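Local coordinates for protein H subunit of photosynthetic reaction center complex (Rhodopseudomonas palustris, PDB 6Z5S) that probably caps the cytoplasmic face of the photosynthetic reaction centre through one membrane helix and a soluble domain, supporting electron and proton transfer to quinone, at residues D[5-9]-D[10-14]; D[50-53]-D[54-58]; D[128-132]-D[133-137]. All coordinates share one frame; numbering follows the deposited sequence.

Contact 1: D[5-9]-D[10-14]; sequences AYLDL and AQVTL. With 6PL ((4S,7R)-4-hydroxy-N,N,N-trimethyl-9-oxo-7-[(palmitoyloxy)methyl]-3,5,8-trioxa-4-phosphahexacosan-1-aminium 4-oxide), chain B.
Gln11 lays its side chain across Leu7 at about a right angle, with NE2 3.4 Å from Leu7 CD1. With chi1 at 66°, its CG sits between the backbone N and the carbonyl carbon, and the bend at chi2 swings the amide back over the residues that precede the helix. From there NE2 gives a weak hydrogen bond to Tyr6 O (3.3 Å, 131° at the hydrogen). The amide stands nearly perpendicular to the Tyr6 ring, and its end as a whole lies against O1P of the bound phosphatidylcholine, with NE2 at 3.1 Å from that oxygen. Tyr6 OH donates to O4P of the same phosphate at 2.6 Å. Asp8 occupies the N-cap, and its OD1 packs against Gln11 CG; OD2 forms a salt bridge with a basic side chain of another protein's chain. The first turn of the helix is fixed by Val12 N bonding to Asp8 O (3.1 Å), while Leu9 O accepts from both Thr13 N (2.9 Å) and Thr13 OG1, which approach from opposite faces of the carbonyl plane. An alanine here would remove the amide, and Tyr6 O would probably lose one of its weak donors and the phosphate a polar neighbour. Tyr6, just before helix 9-31, and Gln11, in its first turn, together face the phosphate, an arrangement consistent with holding it near the membrane surface.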
# COMPACT_ATOMS: atom_id res chain seq x y z
N ALA D 5 3.90 19.38 -31.86
CA ALA D 5 2.65 19.92 -31.36
C ALA D 5 2.63 19.96 -29.84
O ALA D 5 3.40 19.26 -29.16
CB ALA D 5 1.47 19.09 -31.87
N TYR D 6 1.74 20.79 -29.29
CA TYR D 6 1.60 20.85 -27.85
C TYR D 6 0.91 19.61 -27.30
O TYR D 6 1.15 19.21 -26.16
CB TYR D 6 0.84 22.10 -27.43
CG TYR D 6 0.59 22.16 -25.95
CD1 TYR D 6 1.59 22.56 -25.08
CD2 TYR D 6 -0.63 21.80 -25.41
CE1 TYR D 6 1.38 22.61 -23.73
CE2 TYR D 6 -0.85 21.84 -24.06
CZ TYR D 6 0.16 22.25 -23.23
OH TYR D 6 -0.05 22.30 -21.87
N LEU D 7 0.05 18.99 -28.10
CA LEU D 7 -0.62 17.77 -27.70
C LEU D 7 0.27 16.57 -28.00
O LEU D 7 0.82 16.46 -29.10
CB LEU D 7 -1.95 17.64 -28.43
CG LEU D 7 -2.92 16.56 -27.98
CD1 LEU D 7 -3.51 16.92 -26.64
CD2 LEU D 7 -4.00 16.38 -29.02
N ASP D 8 0.42 15.67 -27.04
CA ASP D 8 1.26 14.50 -27.23
C ASP D 8 0.67 13.31 -26.50
O ASP D 8 -0.26 13.43 -25.70
CB ASP D 8 2.70 14.76 -26.79
CG ASP D 8 2.78 15.39 -25.43
OD1 ASP D 8 1.74 15.57 -24.79
OD2 ASP D 8 3.90 15.72 -24.99
N LEU D 9 1.24 12.14 -26.79
CA LEU D 9 0.64 10.88 -26.37
C LEU D 9 0.58 10.75 -24.85
O LEU D 9 -0.36 10.15 -24.32
CB LEU D 9 1.43 9.71 -26.97
CG LEU D 9 1.03 8.29 -26.57
CD1 LEU D 9 -0.42 8.04 -26.88
CD2 LEU D 9 1.90 7.29 -27.26
N ALA D 10 1.56 11.30 -24.14
CA ALA D 10 1.60 11.15 -22.69
C ALA D 10 0.41 11.84 -22.04
O ALA D 10 -0.26 11.27 -21.17
CB ALA D 10 2.91 11.69 -22.14
N GLN D 11 0.11 13.07 -22.44
CA GLN D 11 -1.00 13.76 -21.80
C GLN D 11 -2.34 13.26 -22.30
O GLN D 11 -3.32 13.29 -21.55
CB GLN D 11 -0.89 15.27 -21.99
CG GLN D 11 -1.03 15.77 -23.39
CD GLN D 11 -1.74 17.09 -23.43
OE1 GLN D 11 -2.66 17.33 -22.65
NE2 GLN D 11 -1.30 17.97 -24.30
N VAL D 12 -2.42 12.77 -23.54
CA VAL D 12 -3.65 12.13 -23.98
C VAL D 12 -3.92 10.89 -23.15
O VAL D 12 -5.06 10.64 -22.73
CB VAL D 12 -3.57 11.80 -25.48
CG1 VAL D 12 -4.55 10.72 -25.84
CG2 VAL D 12 -3.83 13.04 -26.30
N THR D 13 -2.88 10.10 -22.87
CA THR D 13 -3.04 8.94 -22.00
C THR D 13 -3.44 9.35 -20.60
O THR D 13 -4.25 8.68 -19.95
CB THR D 13 -1.74 8.14 -21.97
OG1 THR D 13 -1.24 8.00 -23.30
CG2 THR D 13 -1.97 6.77 -21.39
N LEU D 14 -2.90 10.47 -20.11
CA LEU D 14 -3.27 10.94 -18.79
C LEU D 14 -4.74 11.35 -18.73
O LEU D 14 -5.42 11.08 -17.75
CB LEU D 14 -2.38 12.10 -18.38
CG LEU D 14 -2.56 12.55 -16.93
CD1 LEU D 14 -2.25 11.42 -15.98
CD2 LEU D 14 -1.67 13.71 -16.67
C26 6PL B . -15.54 14.56 -6.29
C25 6PL B . -15.01 14.34 -7.68
C24 6PL B . -13.67 13.65 -7.70
C23 6PL B . -12.56 14.42 -7.04
C22 6PL B . -11.23 13.72 -7.09
C21 6PL B . -10.84 13.26 -8.47
C20 6PL B . -9.55 12.48 -8.53
C19 6PL B . -8.43 13.20 -9.24
C18 6PL B . -8.04 14.52 -8.63
C17 6PL B . -6.98 15.25 -9.40
C16 6PL B . -7.40 15.62 -10.80
C15 6PL B . -6.32 16.30 -11.60
C14 6PL B . -6.75 16.79 -12.95
C13 6PL B . -5.62 17.34 -13.78
C12 6PL B . -6.09 17.98 -15.05
C11 6PL B . -4.99 18.12 -16.06
O11 6PL B . -5.07 18.77 -17.07
O3 6PL B . -3.92 17.41 -15.71
C3 6PL B . -3.09 16.91 -16.78
C2 6PL B . -2.11 17.97 -17.22
C1 6PL B . -1.39 17.63 -18.51
O3P 6PL B . -0.89 18.85 -19.12
P 6PL B . -1.83 19.70 -20.11
O1P 6PL B . -1.43 19.37 -21.51
O2P 6PL B . -3.26 19.52 -19.70
O4P 6PL B . -1.30 21.20 -19.85
C4 6PL B . -2.22 22.26 -19.52
C5 6PL B . -2.93 21.98 -18.22
N 6PL B . -2.14 22.13 -16.94
C7 6PL B . -1.74 23.54 -16.74
C8 6PL B . -0.91 21.29 -16.95
C6 6PL B . -3.00 21.69 -15.81
O2 6PL B . -1.18 18.27 -16.14
C31 6PL B . -0.40 17.30 -15.62
O31 6PL B . -0.08 16.30 -16.20
C32 6PL B . -0.02 17.59 -14.20
C33 6PL B . -0.54 16.58 -13.22
C34 6PL B . 0.31 15.32 -13.17
C35 6PL B . -0.28 14.21 -12.34
C36 6PL B . -0.64 14.61 -10.93
C37 6PL B . -1.22 13.49 -10.11
C38 6PL B . -1.91 13.93 -8.85
C39 6PL B . -2.61 12.82 -8.11
C40 6PL B . -3.49 13.28 -6.98
C41 6PL B . -4.28 12.19 -6.31
C42 6PL B . -5.13 11.39 -7.26
C43 6PL B . -5.97 10.33 -6.60
C44 6PL B . -7.04 10.87 -5.68
C45 6PL B . -7.94 9.81 -5.09
C46 6PL B . -9.07 10.35 -4.25
C47 6PL B . -10.00 9.30 -3.70
C48 6PL B . -11.15 9.87 -2.91

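Contact 2: D[50-53]-D[54-58]; sequences AKIG and VPAPP
The loop between helix 9-31 and strand 61-64 bends here into an open turn that carries parts of the cardiolipin sites, and the bend is closed by Ile52 meeting Ala56 and Pro57. Ile52 CB touches CD of the Pro57 ring at 3.5 Å, and CG2 adds to the same contact at 3.9 Å from Pro57 CD. The other branch goes separately to Ala56: with chi1 at 49° and chi2 extended, CG1 carries CD1 to 3.8 Å from Ala56 CB. Gly53 CA and Ala56 CA come within 5.6 Å, yet Gly53 O and Ala56 N remain 3.7 Å apart and no hydrogen bond crosses between 50-53 and 54-58; with Val54 at -75/-36 and Pro55 at -85/107, this fits an open beta-turn close to type VIII. Gly53 has a positive phi, where a side chain would jam against the preceding carbonyl O. Within the N-terminal region of the H subunit, the turn folds back along the membrane helix, Pro55 resting on Phe26 and Arg29. Lys33 NZ joins the two limbs, hydrogen-bonding to both Ile52 O and Pro55 O. On the lipid side, Ile52 N and Gly53 N both donate to one cardiolipin oxygen, OA4, while Lys51 NZ, pointing out of the turn, makes a salt bridge to the lipid's OB3; another cardiolipin touches Ile52, Val54 and Ala56.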
# COMPACT_ATOMS: atom_id res chain seq x y z
N ALA D 50 -37.57 11.03 -1.96
CA ALA D 50 -36.45 10.39 -1.29
C ALA D 50 -35.16 11.17 -1.50
O ALA D 50 -34.95 11.79 -2.54
CB ALA D 50 -36.29 8.96 -1.78
N LYS D 51 -34.30 11.13 -0.49
CA LYS D 51 -32.94 11.66 -0.59
C LYS D 51 -32.00 10.50 -0.87
O LYS D 51 -31.98 9.52 -0.11
CB LYS D 51 -32.54 12.37 0.69
CG LYS D 51 -33.40 13.54 1.05
CD LYS D 51 -32.71 14.43 2.06
CE LYS D 51 -31.37 14.88 1.55
NZ LYS D 51 -31.11 16.30 1.88
N ILE D 52 -31.25 10.59 -1.96
CA ILE D 52 -30.37 9.48 -2.33
C ILE D 52 -28.93 9.93 -2.51
O ILE D 52 -28.01 9.24 -2.06
CB ILE D 52 -30.91 8.77 -3.58
CG1 ILE D 52 -31.26 9.76 -4.67
CG2 ILE D 52 -32.15 7.99 -3.22
CD1 ILE D 52 -31.78 9.10 -5.91
N GLY D 53 -28.70 11.05 -3.18
CA GLY D 53 -27.36 11.50 -3.49
C GLY D 53 -27.08 11.44 -4.98
O GLY D 53 -27.85 10.91 -5.77
N VAL D 54 -25.93 12.02 -5.35
CA VAL D 54 -25.65 12.25 -6.76
C VAL D 54 -25.26 10.97 -7.51
O VAL D 54 -25.64 10.83 -8.68
CB VAL D 54 -24.64 13.40 -6.94
CG1 VAL D 54 -23.37 13.21 -6.15
CG2 VAL D 54 -24.29 13.55 -8.40
N PRO D 55 -24.52 10.01 -6.92
CA PRO D 55 -24.63 8.65 -7.45
C PRO D 55 -25.82 7.98 -6.81
O PRO D 55 -25.77 7.64 -5.62
CB PRO D 55 -23.29 8.01 -7.08
CG PRO D 55 -22.86 8.73 -5.88
CD PRO D 55 -23.61 10.03 -5.76
N ALA D 56 -26.90 7.80 -7.54
CA ALA D 56 -28.06 7.16 -6.96
C ALA D 56 -27.72 5.72 -6.60
O ALA D 56 -26.90 5.09 -7.26
CB ALA D 56 -29.24 7.20 -7.92
N PRO D 57 -28.31 5.20 -5.52
CA PRO D 57 -28.10 3.80 -5.18
C PRO D 57 -28.47 2.91 -6.35
O PRO D 57 -29.42 3.20 -7.09
CB PRO D 57 -29.04 3.59 -3.99
CG PRO D 57 -29.13 4.91 -3.37
CD PRO D 57 -29.06 5.91 -4.48
N PRO D 58 -27.73 1.83 -6.55
CA PRO D 58 -28.06 0.91 -7.64
C PRO D 58 -29.27 0.06 -7.31
O PRO D 58 -29.83 0.12 -6.22
CB PRO D 58 -26.80 0.05 -7.76
CG PRO D 58 -26.23 0.08 -6.40
CD PRO D 58 -26.53 1.41 -5.82

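Contact 3: D[128-132]-D[133-137]; sequences IIVPL and RAAKG
Pro131 covers one face of the Arg133 guanidinium, its CB lying 3.8 Å above the plane and over the centre. Arg133 CG also touches Pro131 CB at 3.7 Å, and NH1 comes equally near Pro131 CG. With chi1 at 64°, the extended chain from CG to NE carries the guanidinium across the proline ring at an oblique angle. Beside this pair, Val130 CG2 packs on Ala135 CB at 3.7 Å, and Ala134 CB meets Pro131 CD more loosely at 4.1 Å. The backbone positions these groups: Ala134 N bonds to Pro131 O at 2.7 Å, and Ala135 N adds a weak bond to Leu132 O at 3.3 Å. Farther out, Arg133 NE pairs with Asp225 and NH2 with Glu179, salt bridges that would hold the guanidinium flat against the proline. Pro131 itself rests on Glu165 and Trp167 of strand 161-169, to whose Val166 the backbone of Leu132 is hydrogen-bonded. The backbone angles at Leu132 and Arg133, with the bond from Ala134 N to Pro131 O, fit a type I beta-turn at the exit of strand 129-131, at the edge of the antiparallel sheet within this chain.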
# COMPACT_ATOMS: atom_id res chain seq x y z
N ILE D 128 -21.82 -22.62 13.77
CA ILE D 128 -20.37 -22.52 13.94
C ILE D 128 -20.00 -22.05 15.34
O ILE D 128 -18.92 -22.39 15.83
CB ILE D 128 -19.76 -21.61 12.87
CG1 ILE D 128 -20.37 -20.21 12.96
CG2 ILE D 128 -19.99 -22.18 11.50
CD1 ILE D 128 -19.80 -19.25 11.96
N ILE D 129 -20.85 -21.26 15.99
CA ILE D 129 -20.59 -20.79 17.34
C ILE D 129 -21.30 -21.76 18.28
O ILE D 129 -22.52 -21.75 18.39
CB ILE D 129 -21.06 -19.35 17.55
CG1 ILE D 129 -20.40 -18.44 16.52
CG2 ILE D 129 -20.72 -18.90 18.95
CD1 ILE D 129 -20.58 -16.98 16.81
N VAL D 130 -20.52 -22.60 18.96
CA VAL D 130 -21.09 -23.65 19.81
C VAL D 130 -20.29 -23.75 21.08
O VAL D 130 -19.11 -23.38 21.13
CB VAL D 130 -21.11 -25.02 19.10
CG1 VAL D 130 -22.05 -24.99 17.92
CG2 VAL D 130 -19.71 -25.38 18.65
N PRO D 131 -20.91 -24.24 22.15
CA PRO D 131 -20.15 -24.52 23.37
C PRO D 131 -19.16 -25.65 23.13
O PRO D 131 -19.39 -26.53 22.30
CB PRO D 131 -21.22 -24.92 24.38
CG PRO D 131 -22.51 -24.50 23.79
CD PRO D 131 -22.33 -24.58 22.32
N LEU D 132 -18.05 -25.61 23.87
CA LEU D 132 -17.03 -26.64 23.69
C LEU D 132 -17.57 -28.03 24.01
O LEU D 132 -17.09 -29.02 23.45
CB LEU D 132 -15.81 -26.35 24.54
CG LEU D 132 -14.72 -25.53 23.86
CD1 LEU D 132 -13.55 -25.32 24.79
CD2 LEU D 132 -14.28 -26.22 22.59
N ARG D 133 -18.57 -28.11 24.88
CA ARG D 133 -19.23 -29.39 25.13
C ARG D 133 -19.94 -29.92 23.89
O ARG D 133 -20.28 -31.11 23.85
CB ARG D 133 -20.24 -29.24 26.26
CG ARG D 133 -21.37 -28.29 25.93
CD ARG D 133 -22.42 -28.27 27.01
NE ARG D 133 -23.43 -27.25 26.73
CZ ARG D 133 -23.41 -26.03 27.26
NH1 ARG D 133 -24.36 -25.17 26.95
NH2 ARG D 133 -22.44 -25.67 28.08
N ALA D 134 -20.16 -29.08 22.88
CA ALA D 134 -20.85 -29.49 21.67
C ALA D 134 -19.95 -29.59 20.45
O ALA D 134 -20.42 -30.00 19.39
CB ALA D 134 -22.00 -28.52 21.36
N ALA D 135 -18.67 -29.23 20.58
CA ALA D 135 -17.71 -29.32 19.49
C ALA D 135 -16.61 -30.27 19.94
O ALA D 135 -15.58 -29.84 20.46
CB ALA D 135 -17.15 -27.95 19.12
N LYS D 136 -16.82 -31.56 19.73
CA LYS D 136 -15.85 -32.56 20.16
C LYS D 136 -14.68 -32.59 19.20
O LYS D 136 -14.84 -32.55 17.98
CB LYS D 136 -16.50 -33.94 20.26
CG LYS D 136 -17.66 -34.02 21.25
CD LYS D 136 -17.18 -33.95 22.70
CE LYS D 136 -17.31 -32.55 23.29
NZ LYS D 136 -16.94 -32.52 24.73
N GLY D 137 -13.48 -32.67 19.77
CA GLY D 137 -12.25 -32.60 19.01
C GLY D 137 -11.46 -31.33 19.24
O GLY D 137 -10.30 -31.26 18.83

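Overall arrangement
From the N terminus, the three contacts follow in series; none nests in or crosses another, and each closes only its own short bend. Contact 1 turns the N-terminal residues into helix 9-31. The chain then runs along this helix and through a loop to contact 2, which folds the segment before strand 61-64 back toward the far end of the same helix; the two centres are 36 Å apart. A long stretch of loop, short strands and a short helix leads to contact 3, at the exit of strand 129-131 from the antiparallel sheet. Contacts 2 and 3 lie on opposite sides of the chain's centre; the series runs from lipid-contacting parts near the membrane helix to the sheet of what is probably the soluble domain.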